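Local coordinates for Serine/threonine-protein kinase-like protein ACR4 (Arabidopsis thaliana, PDB 7A0J) that acts with the peptide CLE40 as a ligand-receptor pair controlling formative cell divisions in root meristems, its propeller-like ectodomain being the part modelled here, at residues 175-181 and 202-206. Numbering follows the deposited sequence.
Sequences IPKEKKF and VLCWG
Between strands 160-163 and 181-186 the chain runs extended through I175, doubles back in a type I turn from P176 to K179, closed by the hydrogen bond K179 N to P176 O, 3.1 Å, and is extended again from K180 into F181, where strand 181-186 begins. Build 202-206 as a strand with L203 (t, p) and W205 (chi1 p, chi2 95°) directed at this segment and C204 turned away into its disulfide with C192. I175 (m, m) lays CG1 over one face of the W205 indole, 3.3 Å from W205 CD2, a CH-pi contact; their CA atoms are 7.9 Å apart. K179 contributes its aliphatic CD, 3.7 Å from L203 CD2. F181 (chi1 m, chi2 -70°), CA 9.0 Å from L203 CA, has L203 CB at its ring edge, 4.0 Å from F181 CE1; its CZ is 3.7 Å from W205 CZ3, ring planes oblique at 31°. In this beta-propeller ectodomain, apolar and aromatic contacts thus hold the incoming linker and the start of the blade's first strand against its edge strand 202-206.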
ATOM      1  N   ILE A 175      12.090 -13.410  -9.386  1.00 59.84           N
ATOM      2  CA  ILE A 175      12.907 -13.625  -8.154  1.00 59.76           C
ATOM      3  C   ILE A 175      12.890 -15.116  -7.833  1.00 60.92           C
ATOM      4  O   ILE A 175      11.840 -15.749  -7.917  1.00 60.45           O
ATOM      5  CB  ILE A 175      12.352 -12.774  -6.992  1.00 57.41           C
ATOM      6  CG1 ILE A 175      12.655 -11.287  -7.186  1.00 56.52           C
ATOM      7  CG2 ILE A 175      12.850 -13.270  -5.641  1.00 57.90           C
ATOM      8  CD1 ILE A 175      14.127 -10.945  -7.193  1.00 58.30           C
ATOM      9  N   PRO A 176      14.041 -15.725  -7.464  1.00 62.56           N
ATOM     10  CA  PRO A 176      14.054 -17.101  -6.962  1.00 64.25           C
ATOM     11  C   PRO A 176      13.000 -17.330  -5.866  1.00 62.33           C
ATOM     12  O   PRO A 176      12.904 -16.515  -4.963  1.00 59.84           O
ATOM     13  CB  PRO A 176      15.476 -17.264  -6.408  1.00 66.42           C
ATOM     14  CG  PRO A 176      16.307 -16.312  -7.243  1.00 66.91           C
ATOM     15  CD  PRO A 176      15.389 -15.138  -7.523  1.00 63.72           C
ATOM     16  N   LYS A 177      12.245 -18.430  -5.978  1.00 63.46           N
ATOM     17  CA  LYS A 177      11.133 -18.798  -5.057  1.00 62.66           C
ATOM     18  C   LYS A 177      11.703 -19.144  -3.675  1.00 63.20           C
ATOM     19  O   LYS A 177      10.918 -19.160  -2.706  1.00 62.05           O
ATOM     20  CB  LYS A 177      10.318 -19.966  -5.623  1.00 64.75           C
ATOM     21  CG  LYS A 177       9.297 -19.594  -6.695  1.00 64.01           C
ATOM     22  CD  LYS A 177       9.888 -19.042  -7.983  1.00 64.58           C
ATOM     23  CE  LYS A 177      10.706 -20.053  -8.760  1.00 68.07           C
ATOM     24  NZ  LYS A 177      11.475 -19.412  -9.853  1.00 68.91           N
ATOM     25  N   GLU A 178      13.014 -19.397  -3.597  1.00 64.77           N
ATOM     26  CA  GLU A 178      13.754 -19.698  -2.342  1.00 66.16           C
ATOM     27  C   GLU A 178      13.829 -18.441  -1.463  1.00 63.54           C
ATOM     28  O   GLU A 178      14.007 -18.601  -0.242  1.00 64.28           O
ATOM     29  CB  GLU A 178      15.155 -20.229  -2.657  1.00 69.43           C
ATOM     30  CG  GLU A 178      15.164 -21.651  -3.195  1.00 72.73           C
ATOM     31  CD  GLU A 178      14.581 -21.839  -4.588  1.00 72.57           C
ATOM     32  OE1 GLU A 178      14.597 -20.871  -5.377  1.00 70.44           O
ATOM     33  OE2 GLU A 178      14.110 -22.957  -4.880  1.00 74.69           O
ATOM     34  N   LYS A 179      13.706 -17.247  -2.056  1.00 60.89           N
ATOM     35  CA  LYS A 179      13.721 -15.947  -1.330  1.00 58.64           C
ATOM     36  C   LYS A 179      12.466 -15.840  -0.455  1.00 56.70           C
ATOM     37  O   LYS A 179      11.357 -15.742  -1.016  1.00 54.99           O
ATOM     38  CB  LYS A 179      13.805 -14.774  -2.312  1.00 57.15           C
ATOM     39  CG  LYS A 179      15.109 -14.680  -3.092  1.00 59.29           C
ATOM     40  CD  LYS A 179      16.288 -14.244  -2.247  1.00 60.45           C
ATOM     41  CE  LYS A 179      17.609 -14.329  -2.982  1.00 63.14           C
ATOM     42  NZ  LYS A 179      18.105 -15.724  -3.055  1.00 66.50           N
ATOM     43  N   LYS A 180      12.652 -15.865   0.868  1.00 57.11           N
ATOM     44  CA  LYS A 180      11.568 -15.815   1.886  1.00 56.09           C
ATOM     45  C   LYS A 180      11.437 -14.377   2.400  1.00 53.42           C
ATOM     46  O   LYS A 180      12.467 -13.800   2.798  1.00 53.63           O
ATOM     47  CB  LYS A 180      11.874 -16.788   3.030  1.00 58.94           C
ATOM     48  CG  LYS A 180      12.072 -18.240   2.611  1.00 62.09           C
ATOM     49  CD  LYS A 180      10.801 -18.912   2.141  1.00 62.07           C
ATOM     50  CE  LYS A 180      11.031 -20.258   1.483  1.00 65.09           C
ATOM     51  NZ  LYS A 180      10.984 -20.160   0.003  1.00 64.21           N
ATOM     52  N   PHE A 181      10.215 -13.836   2.393  1.00 51.11           N
ATOM     53  CA  PHE A 181       9.887 -12.434   2.762  1.00 48.80           C
ATOM     54  C   PHE A 181       8.864 -12.432   3.904  1.00 48.60           C
ATOM     55  O   PHE A 181       7.955 -13.284   3.895  1.00 49.01           O
ATOM     56  CB  PHE A 181       9.358 -11.690   1.535  1.00 46.83           C
ATOM     57  CG  PHE A 181      10.382 -11.479   0.448  1.00 47.08           C
ATOM     58  CD1 PHE A 181      11.431 -10.589   0.624  1.00 46.89           C
ATOM     59  CD2 PHE A 181      10.334 -12.220  -0.724  1.00 47.76           C
ATOM     60  CE1 PHE A 181      12.381 -10.410  -0.370  1.00 47.64           C
ATOM     61  CE2 PHE A 181      11.289 -12.044  -1.714  1.00 48.42           C
ATOM     62  CZ  PHE A 181      12.311 -11.140  -1.535  1.00 48.37           C
ATOM     63  N   VAL A 202      16.569  -5.779   3.378  1.00 52.51           N
ATOM     64  CA  VAL A 202      15.648  -5.444   2.252  1.00 50.11           C
ATOM     65  C   VAL A 202      16.248  -5.968   0.940  1.00 50.92           C
ATOM     66  O   VAL A 202      17.475  -5.879   0.775  1.00 52.84           O
ATOM     67  CB  VAL A 202      15.357  -3.930   2.184  1.00 48.59           C
ATOM     68  CG1 VAL A 202      16.527  -3.137   1.616  1.00 49.90           C
ATOM     69  CG2 VAL A 202      14.087  -3.640   1.399  1.00 46.65           C
ATOM     70  N   LEU A 203      15.400  -6.491   0.050  1.00 49.74           N
ATOM     71  CA  LEU A 203      15.764  -6.911  -1.329  1.00 50.83           C
ATOM     72  C   LEU A 203      14.810  -6.225  -2.313  1.00 48.91           C
ATOM     73  O   LEU A 203      13.586  -6.337  -2.112  1.00 47.04           O
ATOM     74  CB  LEU A 203      15.672  -8.438  -1.421  1.00 52.32           C
ATOM     75  CG  LEU A 203      16.504  -9.092  -2.524  1.00 54.96           C
ATOM     76  CD1 LEU A 203      17.993  -8.893  -2.280  1.00 57.44           C
ATOM     77  CD2 LEU A 203      16.181 -10.574  -2.632  1.00 56.24           C
ATOM     78  N   CYS A 204      15.352  -5.529  -3.319  1.00 49.45           N
ATOM     79  CA  CYS A 204      14.587  -4.723  -4.310  1.00 48.35           C
ATOM     80  C   CYS A 204      14.905  -5.192  -5.732  1.00 50.14           C
ATOM     81  O   CYS A 204      16.091  -5.414  -6.034  1.00 52.34           O
ATOM     82  CB  CYS A 204      14.898  -3.238  -4.172  1.00 48.02           C
ATOM     83  SG  CYS A 204      14.531  -2.577  -2.526  1.00 46.34           S
ATOM     84  N   TRP A 205      13.872  -5.314  -6.571  1.00 49.59           N
ATOM     85  CA  TRP A 205      13.964  -5.795  -7.975  1.00 51.35           C
ATOM     86  C   TRP A 205      12.848  -5.158  -8.810  1.00 51.00           C
ATOM     87  O   TRP A 205      11.884  -4.653  -8.204  1.00 48.74           O
ATOM     88  CB  TRP A 205      13.891  -7.325  -8.011  1.00 51.69           C
ATOM     89  CG  TRP A 205      12.542  -7.878  -7.663  1.00 49.64           C
ATOM     90  CD1 TRP A 205      11.554  -8.233  -8.534  1.00 49.51           C
ATOM     91  CD2 TRP A 205      12.026  -8.142  -6.345  1.00 47.84           C
ATOM     92  NE1 TRP A 205      10.464  -8.704  -7.854  1.00 48.00           N
ATOM     93  CE2 TRP A 205      10.723  -8.659  -6.510  1.00 46.95           C
ATOM     94  CE3 TRP A 205      12.535  -8.004  -5.048  1.00 47.39           C
ATOM     95  CZ2 TRP A 205       9.929  -9.036  -5.427  1.00 45.76           C
ATOM     96  CZ3 TRP A 205      11.749  -8.373  -3.978  1.00 46.18           C
ATOM     97  CH2 TRP A 205      10.463  -8.882  -4.168  1.00 45.47           C
ATOM     98  N   GLY A 206      12.974  -5.202 -10.141  1.00 53.46           N
ATOM     99  CA  GLY A 206      11.953  -4.719 -11.093  1.00 54.02           C
ATOM    100  C   GLY A 206      12.568  -4.100 -12.335  1.00 57.08           C
ATOM    101  O   GLY A 206      13.787  -4.264 -12.538  1.00 59.31           O
TER